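Local structure of selenium-binding protein (Sulfolobus tokodaii, 2ECE) at residues K276-L284 with E295-E303; V323-D331 with P383-D391. The protein is of unknown function but, as a beta-propeller member of the selenium-binding protein family, may bind selenium. All blocks are in the same frame, centred on the assembly; numbering follows the deposited sequence.

Both contacts belong to one beta-propeller. Contact 1 is a hairpin within one blade. Contact 2 joins the innermost strands of the next two blades, its centre about 9 Å from the centre of the chain. Their centres are about 18 Å apart, in series along the chain. They meet where Val-323 enters the blade after the hairpin: Val-323 N probably donates to Ser-280 OG (3.1 Å), which is also hydrogen-bonded to Val-272 O. Beside it, Ile-282 CD1 lies 3.9 Å from Ile-326 CG2, and Ile-300 CD1 4.0 Å from Val-323 CG2. The isoleucine face of contact 1 thus packs on the side of strand 326-328 turned away from 383-391, while the strand's acidic side forms contact 2.

Contact 1 (K276-L284 with E295-E303); sequences KDLSSSIWL and EKVIEIPAE
Strands 280-284 and 295-300 run antiparallel as the two arms of a beta hairpin in a propeller blade, with a classic beta bulge where Val-297 and Ile-298 both face Ile-282. Ile-282 O accepts a bond from Val-297 N at 2.9 Å and a weak, longer one from Ile-298 N. The regular pairing resumes on either side, with Ser-280 bonded to Ile-300 and Leu-284 to Glu-295.

On one face, Ile-282 and Ile-298 lie side by side and point the same way, CB to CB at 3.7 Å. This face packs on Leu-335 and Leu-337 of the next blade. Val-297, at the bulge, sets CG1 against Leu-284 CB.

The other face carries Trp-283. Lys-296 CB sits over its six-membered ring, 3.8 Å from the centroid and 9° off the normal, a CH-pi contact. Trp-283 NE1 donates to Ser-281 OG, which fixes the turn of the indole. The lysine has CG anti to its own N (chi1 -179°) and runs past Ser-281 CB. A bend at chi3 then brings NZ to a salt bridge with Glu-299.

At the open end, Asp-277 OD1 accepts from Ser-279 N, an Asx turn, and from Ser-279 OG as well. One water links Asp-277 O to Ala-302 N. A second donates to Asp-277 OD2 and Glu-299 OE2, bridging carboxylate oxygens that stand 4.2 Å apart.

Contact 2 (V323-D331 with P383-D391); sequences VTDIDISLD and PQMLEISRD
Two innermost strands of adjacent propeller blades meet here, 326-328 and 386-388. They run nearly parallel, at 6°, with their axes 6.9 Å apart. No direct backbone-to-backbone hydrogen bond joins them. Side chains and water fill that role.

Asp-325 links the two segments through its carboxylate. Its CG is anti to the backbone N (chi1 -169°), which carries the carboxylate across to the other strand. Leu-386 N donates to Asp-325 OD2 at 2.9 Å, on the anti side of the carboxylate. A water donates to the same OD2 and to Leu-386 O, so both backbone polar groups of Leu-386 are tied to this aspartate. The Met-385 side chain crosses that of Asp-325 at about a right angle, with CE 3.5 Å from Asp-325 OD2. Asp-325 OD1 forms a salt bridge with Arg-257.

Earlier in both segments, Thr-324 OG1 donates to Gln-384 OE1 at 2.6 Å, tilted from the amide plane.

Further along, two acceptor oxygens, Asp-327 OD2 and Glu-387 OE2, stand 2.8 Å apart, with the carboxylate planes 83° apart. Glu-387 OE2 accepts from Ile-388 N, and OE1 is hydrogen-bonded to Ser-455 OG. Ile-388 lies alongside Asp-327, running the other way, with CG1 3.5 Å from Asp-327 OD2. Its CD1 reaches Ile-328 C at 3.6 Å. A second water joins Leu-330 N to Ser-389 O.

Strand 334-339 pairs with 326-328, and its Tyr-336 touches Leu-386 and Ile-388. Strand 394-398 pairs with 386-388. Strand 250-258 packs on Ile-326 and Ile-328, while strand 443-449 meets Met-385 and Glu-387.

Contact 1 (K276-L284 with E295-E303)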
loop_
_atom_site.group_PDB
_atom_site.type_symbol
_atom_site.label_atom_id
_atom_site.label_comp_id
_atom_site.label_asym_id
_atom_site.label_seq_id
_atom_site.Cartn_x
_atom_site.Cartn_y
_atom_site.Cartn_z
ATOM N N LYS A 276 3.808 17.664 -16.933
ATOM C CA LYS A 276 4.799 18.502 -17.610
ATOM C C LYS A 276 5.982 17.710 -18.160
ATOM O O LYS A 276 6.402 17.923 -19.302
ATOM C CB LYS A 276 5.334 19.578 -16.660
ATOM C CG LYS A 276 6.426 20.450 -17.279
ATOM C CD LYS A 276 7.232 21.203 -16.223
ATOM C CE LYS A 276 8.336 22.049 -16.863
ATOM N NZ LYS A 276 9.284 22.641 -15.865
ATOM N N ASP A 277 6.527 16.801 -17.355
ATOM C CA ASP A 277 7.680 16.025 -17.790
ATOM C C ASP A 277 7.694 14.562 -17.359
ATOM O O ASP A 277 8.741 13.916 -17.399
ATOM C CB ASP A 277 8.968 16.699 -17.315
ATOM C CG ASP A 277 9.009 16.877 -15.809
ATOM O OD1 ASP A 277 8.087 16.379 -15.127
ATOM O OD2 ASP A 277 9.963 17.508 -15.306
ATOM N N LEU A 278 6.546 14.041 -16.941
ATOM C CA LEU A 278 6.441 12.638 -16.533
ATOM C C LEU A 278 7.244 12.244 -15.294
ATOM O O LEU A 278 7.431 11.057 -15.037
ATOM C CB LEU A 278 6.865 11.716 -17.684
ATOM C CG LEU A 278 6.085 11.724 -18.997
ATOM C CD1 LEU A 278 6.852 10.924 -20.042
ATOM C CD2 LEU A 278 4.706 11.134 -18.776
ATOM N N SER A 279 7.725 13.221 -14.533
ATOM C CA SER A 279 8.495 12.911 -13.335
ATOM C C SER A 279 7.579 12.502 -12.185
ATOM O O SER A 279 6.365 12.716 -12.235
ATOM C CB SER A 279 9.319 14.119 -12.897
ATOM O OG SER A 279 8.476 15.169 -12.461
ATOM N N SER A 280 8.172 11.895 -11.163
ATOM C CA SER A 280 7.442 11.495 -9.964
ATOM C C SER A 280 7.992 12.401 -8.876
ATOM O O SER A 280 9.122 12.894 -8.981
ATOM C CB SER A 280 7.716 10.026 -9.603
ATOM O OG SER A 280 7.027 9.139 -10.473
ATOM N N SER A 281 7.201 12.646 -7.841
ATOM C CA SER A 281 7.669 13.492 -6.761
ATOM C C SER A 281 7.116 13.023 -5.432
ATOM O O SER A 281 6.019 12.460 -5.365
ATOM C CB SER A 281 7.281 14.956 -7.011
ATOM O OG SER A 281 5.900 15.097 -7.287
ATOM N N ILE A 282 7.902 13.228 -4.382
ATOM C CA ILE A 282 7.494 12.864 -3.035
ATOM C C ILE A 282 7.246 14.171 -2.307
ATOM O O ILE A 282 8.050 15.103 -2.393
ATOM C CB ILE A 282 8.587 12.071 -2.306
ATOM C CG1 ILE A 282 8.877 10.774 -3.070
ATOM C CG2 ILE A 282 8.154 11.781 -0.879
ATOM C CD1 ILE A 282 7.637 9.928 -3.354
ATOM N N TRP A 283 6.126 14.246 -1.603
ATOM C CA TRP A 283 5.774 15.453 -0.887
ATOM C C TRP A 283 5.677 15.222 0.608
ATOM O O TRP A 283 5.187 14.187 1.056
ATOM C CB TRP A 283 4.446 15.998 -1.409
ATOM C CG TRP A 283 4.509 16.497 -2.821
ATOM C CD1 TRP A 283 4.717 15.756 -3.952
ATOM C CD2 TRP A 283 4.351 17.852 -3.252
ATOM N NE1 TRP A 283 4.695 16.570 -5.061
ATOM C CE2 TRP A 283 4.474 17.860 -4.659
ATOM C CE3 TRP A 283 4.120 19.062 -2.584
ATOM C CZ2 TRP A 283 4.370 19.036 -5.414
ATOM C CZ3 TRP A 283 4.017 20.236 -3.339
ATOM C CH2 TRP A 283 4.144 20.210 -4.737
ATOM N N LEU A 284 6.155 16.202 1.369
ATOM C CA LEU A 284 6.116 16.149 2.824
ATOM C C LEU A 284 4.986 17.048 3.303
ATOM O O LEU A 284 5.002 18.252 3.051
ATOM C CB LEU A 284 7.441 16.656 3.410
ATOM C CG LEU A 284 7.555 16.825 4.931
ATOM C CD1 LEU A 284 7.488 15.465 5.600
ATOM C CD2 LEU A 284 8.874 17.521 5.282
ATOM N N GLU A 295 5.197 20.314 0.996
ATOM C CA GLU A 295 6.308 20.723 0.147
ATOM C C GLU A 295 6.924 19.541 -0.588
ATOM O O GLU A 295 7.004 18.436 -0.049
ATOM C CB GLU A 295 7.386 21.400 0.996
ATOM C CG GLU A 295 7.131 22.870 1.281
ATOM C CD GLU A 295 8.007 23.398 2.395
ATOM O OE1 GLU A 295 9.139 22.885 2.555
ATOM O OE2 GLU A 295 7.565 24.329 3.102
ATOM N N LYS A 296 7.361 19.780 -1.821
ATOM C CA LYS A 296 7.991 18.734 -2.613
ATOM C C LYS A 296 9.411 18.560 -2.089
ATOM O O LYS A 296 10.181 19.519 -2.040
ATOM C CB LYS A 296 8.011 19.121 -4.097
ATOM C CG LYS A 296 8.641 18.070 -5.001
ATOM C CD LYS A 296 8.288 18.292 -6.481
ATOM C CE LYS A 296 8.805 19.620 -7.022
ATOM N NZ LYS A 296 8.519 19.759 -8.483
ATOM N N VAL A 297 9.760 17.341 -1.690
ATOM C CA VAL A 297 11.092 17.090 -1.153
ATOM C C VAL A 297 11.950 16.160 -2.003
ATOM O O VAL A 297 13.169 16.096 -1.826
ATOM C CB VAL A 297 11.009 16.539 0.288
ATOM C CG1 VAL A 297 10.437 17.612 1.206
ATOM C CG2 VAL A 297 10.136 15.292 0.329
ATOM N N ILE A 298 11.316 15.436 -2.919
ATOM C CA ILE A 298 12.028 14.526 -3.813
ATOM C C ILE A 298 11.377 14.570 -5.191
ATOM O O ILE A 298 10.154 14.550 -5.309
ATOM C CB ILE A 298 11.968 13.055 -3.339
ATOM C CG1 ILE A 298 12.663 12.885 -1.992
ATOM C CG2 ILE A 298 12.640 12.158 -4.372
ATOM C CD1 ILE A 298 12.491 11.492 -1.400
ATOM N N GLU A 299 12.197 14.630 -6.232
ATOM C CA GLU A 299 11.681 14.639 -7.592
ATOM C C GLU A 299 12.581 13.743 -8.415
ATOM O O GLU A 299 13.803 13.905 -8.414
ATOM C CB GLU A 299 11.669 16.054 -8.182
ATOM C CG GLU A 299 10.973 16.136 -9.544
ATOM C CD GLU A 299 10.948 17.541 -10.126
ATOM O OE1 GLU A 299 10.577 18.488 -9.402
ATOM O OE2 GLU A 299 11.289 17.700 -11.316
ATOM N N ILE A 300 11.975 12.781 -9.099
ATOM C CA ILE A 300 12.720 11.850 -9.925
ATOM C C ILE A 300 12.287 12.029 -11.373
ATOM O O ILE A 300 11.110 11.898 -11.696
ATOM C CB ILE A 300 12.465 10.390 -9.484
ATOM C CG1 ILE A 300 12.897 10.214 -8.023
ATOM C CG2 ILE A 300 13.229 9.429 -10.390
ATOM C CD1 ILE A 300 12.569 8.858 -7.443
ATOM N N PRO A 301 13.241 12.351 -12.264
ATOM C CA PRO A 301 12.940 12.550 -13.684
ATOM C C PRO A 301 12.803 11.254 -14.479
ATOM O O PRO A 301 13.285 10.193 -14.068
ATOM C CB PRO A 301 14.120 13.391 -14.161
ATOM C CG PRO A 301 15.251 12.802 -13.374
ATOM C CD PRO A 301 14.645 12.703 -11.976
ATOM N N ALA A 302 12.132 11.347 -15.622
ATOM C CA ALA A 302 11.953 10.196 -16.492
ATOM C C ALA A 302 13.293 9.917 -17.176
ATOM O O ALA A 302 14.136 10.810 -17.283
ATOM C CB ALA A 302 10.877 10.490 -17.532
ATOM N N GLU A 303 13.494 8.680 -17.625
ATOM C CA GLU A 303 14.735 8.307 -18.298
ATOM C C GLU A 303 14.520 8.123 -19.797
ATOM O O GLU A 303 13.771 7.245 -20.223
ATOM C CB GLU A 303 15.298 7.004 -17.724
ATOM C CG GLU A 303 16.021 7.135 -16.391
ATOM C CD GLU A 303 17.377 7.810 -16.514
ATOM O OE1 GLU A 303 17.826 8.047 -17.656
ATOM O OE2 GLU A 303 17.999 8.094 -15.467
HETATM O O HOH W 1 11.101 13.951 -16.084
HETATM O O HOH W 2 11.878 16.257 -13.701
#

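Contact 2 (V323-D331 with P383-D391)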
loop_
_atom_site.group_PDB
_atom_site.type_symbol
_atom_site.label_atom_id
_atom_site.label_comp_id
_atom_site.label_asym_id
_atom_site.label_seq_id
_atom_site.Cartn_x
_atom_site.Cartn_y
_atom_site.Cartn_z
ATOM N N VAL A 323 6.691 6.242 -9.505
ATOM C CA VAL A 323 6.829 5.885 -8.097
ATOM C C VAL A 323 5.412 5.623 -7.608
ATOM O O VAL A 323 4.627 6.558 -7.444
ATOM C CB VAL A 323 7.464 7.038 -7.293
ATOM C CG1 VAL A 323 7.465 6.704 -5.802
ATOM C CG2 VAL A 323 8.905 7.269 -7.778
ATOM N N THR A 324 5.090 4.349 -7.389
ATOM C CA THR A 324 3.751 3.949 -6.959
ATOM C C THR A 324 3.569 3.622 -5.472
ATOM O O THR A 324 2.443 3.645 -4.971
ATOM C CB THR A 324 3.269 2.739 -7.773
ATOM O OG1 THR A 324 4.247 1.696 -7.693
ATOM C CG2 THR A 324 3.056 3.123 -9.233
ATOM N N ASP A 325 4.653 3.300 -4.773
ATOM C CA ASP A 325 4.555 2.997 -3.349
ATOM C C ASP A 325 5.713 3.587 -2.545
ATOM O O ASP A 325 6.814 3.792 -3.070
ATOM C CB ASP A 325 4.500 1.479 -3.115
ATOM C CG ASP A 325 4.125 1.123 -1.676
ATOM O OD1 ASP A 325 3.170 1.727 -1.158
ATOM O OD2 ASP A 325 4.765 0.239 -1.065
ATOM N N ILE A 326 5.443 3.875 -1.274
ATOM C CA ILE A 326 6.448 4.401 -0.353
ATOM C C ILE A 326 6.202 3.751 1.004
ATOM O O ILE A 326 5.078 3.327 1.305
ATOM C CB ILE A 326 6.365 5.943 -0.180
ATOM C CG1 ILE A 326 4.946 6.357 0.216
ATOM C CG2 ILE A 326 6.814 6.635 -1.450
ATOM C CD1 ILE A 326 4.841 7.784 0.741
ATOM N N ASP A 327 7.247 3.671 1.818
ATOM C CA ASP A 327 7.123 3.072 3.137
ATOM C C ASP A 327 8.267 3.603 3.997
ATOM O O ASP A 327 9.382 3.765 3.514
ATOM C CB ASP A 327 7.187 1.549 3.013
ATOM C CG ASP A 327 6.401 0.839 4.097
ATOM O OD1 ASP A 327 5.548 1.483 4.744
ATOM O OD2 ASP A 327 6.621 -0.374 4.292
ATOM N N ILE A 328 7.979 3.874 5.266
ATOM C CA ILE A 328 8.973 4.419 6.189
ATOM C C ILE A 328 9.359 3.414 7.270
ATOM O O ILE A 328 8.495 2.733 7.834
ATOM C CB ILE A 328 8.421 5.683 6.889
ATOM C CG1 ILE A 328 7.951 6.697 5.843
ATOM C CG2 ILE A 328 9.481 6.288 7.798
ATOM C CD1 ILE A 328 7.189 7.864 6.438
ATOM N N SER A 329 10.651 3.316 7.573
ATOM C CA SER A 329 11.090 2.392 8.621
ATOM C C SER A 329 10.555 2.896 9.963
ATOM O O SER A 329 10.314 4.090 10.122
ATOM C CB SER A 329 12.620 2.297 8.659
ATOM O OG SER A 329 13.217 3.576 8.768
ATOM N N LEU A 330 10.365 1.990 10.923
ATOM C CA LEU A 330 9.825 2.361 12.234
ATOM C C LEU A 330 10.551 3.476 12.991
ATOM O O LEU A 330 9.926 4.209 13.750
ATOM C CB LEU A 330 9.734 1.127 13.135
ATOM C CG LEU A 330 8.456 0.287 13.058
ATOM C CD1 LEU A 330 7.282 1.108 13.554
ATOM C CD2 LEU A 330 8.217 -0.170 11.626
ATOM N N ASP A 331 11.861 3.599 12.805
ATOM C CA ASP A 331 12.627 4.639 13.493
ATOM C C ASP A 331 12.493 5.973 12.769
ATOM O O ASP A 331 13.113 6.962 13.147
ATOM C CB ASP A 331 14.105 4.248 13.570
ATOM C CG ASP A 331 14.674 3.867 12.216
ATOM O OD1 ASP A 331 14.038 4.198 11.189
ATOM O OD2 ASP A 331 15.755 3.245 12.174
ATOM N N PRO A 383 9.577 -3.162 -9.298
ATOM C CA PRO A 383 9.169 -3.034 -7.893
ATOM C C PRO A 383 7.895 -2.196 -7.796
ATOM O O PRO A 383 7.731 -1.217 -8.523
ATOM C CB PRO A 383 10.351 -2.322 -7.252
ATOM C CG PRO A 383 11.515 -2.758 -8.094
ATOM C CD PRO A 383 10.952 -2.662 -9.489
ATOM N N GLN A 384 6.941 -2.668 -7.006
ATOM C CA GLN A 384 5.712 -1.921 -6.791
ATOM C C GLN A 384 5.488 -1.778 -5.279
ATOM O O GLN A 384 5.987 -0.841 -4.653
ATOM C CB GLN A 384 4.560 -2.646 -7.481
ATOM C CG GLN A 384 3.396 -1.773 -7.896
ATOM C CD GLN A 384 2.666 -1.165 -6.710
ATOM O OE1 GLN A 384 3.070 -0.127 -6.182
ATOM N NE2 GLN A 384 1.593 -1.818 -6.279
ATOM N N MET A 385 4.774 -2.727 -4.688
ATOM C CA MET A 385 4.527 -2.672 -3.254
ATOM C C MET A 385 5.781 -3.050 -2.483
ATOM O O MET A 385 6.556 -3.905 -2.910
ATOM C CB MET A 385 3.386 -3.606 -2.837
ATOM C CG MET A 385 1.998 -3.073 -3.132
ATOM S SD MET A 385 1.761 -1.348 -2.668
ATOM C CE MET A 385 1.709 -1.456 -0.865
ATOM N N LEU A 386 5.970 -2.392 -1.344
ATOM C CA LEU A 386 7.115 -2.640 -0.478
ATOM C C LEU A 386 6.615 -2.840 0.942
ATOM O O LEU A 386 5.534 -2.362 1.303
ATOM C CB LEU A 386 8.055 -1.425 -0.454
ATOM C CG LEU A 386 8.608 -0.824 -1.743
ATOM C CD1 LEU A 386 9.292 0.506 -1.442
ATOM C CD2 LEU A 386 9.589 -1.802 -2.371
ATOM N N GLU A 387 7.388 -3.555 1.745
ATOM C CA GLU A 387 7.040 -3.705 3.149
ATOM C C GLU A 387 8.333 -3.899 3.921
ATOM O O GLU A 387 9.239 -4.590 3.460
ATOM C CB GLU A 387 6.084 -4.863 3.391
ATOM C CG GLU A 387 5.423 -4.725 4.757
ATOM C CD GLU A 387 5.025 -3.285 5.040
ATOM O OE1 GLU A 387 3.969 -2.846 4.538
ATOM O OE2 GLU A 387 5.788 -2.577 5.748
ATOM N N ILE A 388 8.421 -3.271 5.087
ATOM C CA ILE A 388 9.634 -3.327 5.893
ATOM C C ILE A 388 9.432 -4.021 7.228
ATOM O O ILE A 388 8.425 -3.808 7.905
ATOM C CB ILE A 388 10.145 -1.907 6.199
ATOM C CG1 ILE A 388 10.041 -1.026 4.953
ATOM C CG2 ILE A 388 11.585 -1.970 6.692
ATOM C CD1 ILE A 388 10.080 0.478 5.258
ATOM N N SER A 389 10.404 -4.842 7.617
ATOM C CA SER A 389 10.331 -5.527 8.896
ATOM C C SER A 389 10.372 -4.444 9.972
ATOM O O SER A 389 10.841 -3.335 9.729
ATOM C CB SER A 389 11.524 -6.473 9.057
ATOM O OG SER A 389 12.744 -5.771 8.888
ATOM N N ARG A 390 9.874 -4.765 11.160
ATOM C CA ARG A 390 9.870 -3.801 12.247
ATOM C C ARG A 390 11.274 -3.370 12.646
ATOM O O ARG A 390 11.481 -2.207 12.998
ATOM C CB ARG A 390 9.109 -4.363 13.453
ATOM C CG ARG A 390 7.608 -4.141 13.345
ATOM C CD ARG A 390 6.804 -4.854 14.422
ATOM N NE ARG A 390 6.832 -6.306 14.282
ATOM C CZ ARG A 390 7.725 -7.099 14.865
ATOM N NH1 ARG A 390 8.673 -6.579 15.637
ATOM N NH2 ARG A 390 7.672 -8.410 14.678
ATOM N N ASP A 391 12.244 -4.283 12.576
ATOM C CA ASP A 391 13.609 -3.914 12.944
ATOM C C ASP A 391 14.263 -3.097 11.842
ATOM O O ASP A 391 15.380 -2.606 12.006
ATOM C CB ASP A 391 14.466 -5.150 13.288
ATOM C CG ASP A 391 14.660 -6.101 12.110
ATOM O OD1 ASP A 391 14.477 -5.688 10.945
ATOM O OD2 ASP A 391 15.025 -7.273 12.360
HETATM O O HOH W 3 4.105 -0.088 1.569
HETATM O O HOH W 4 11.274 -0.625 10.485
#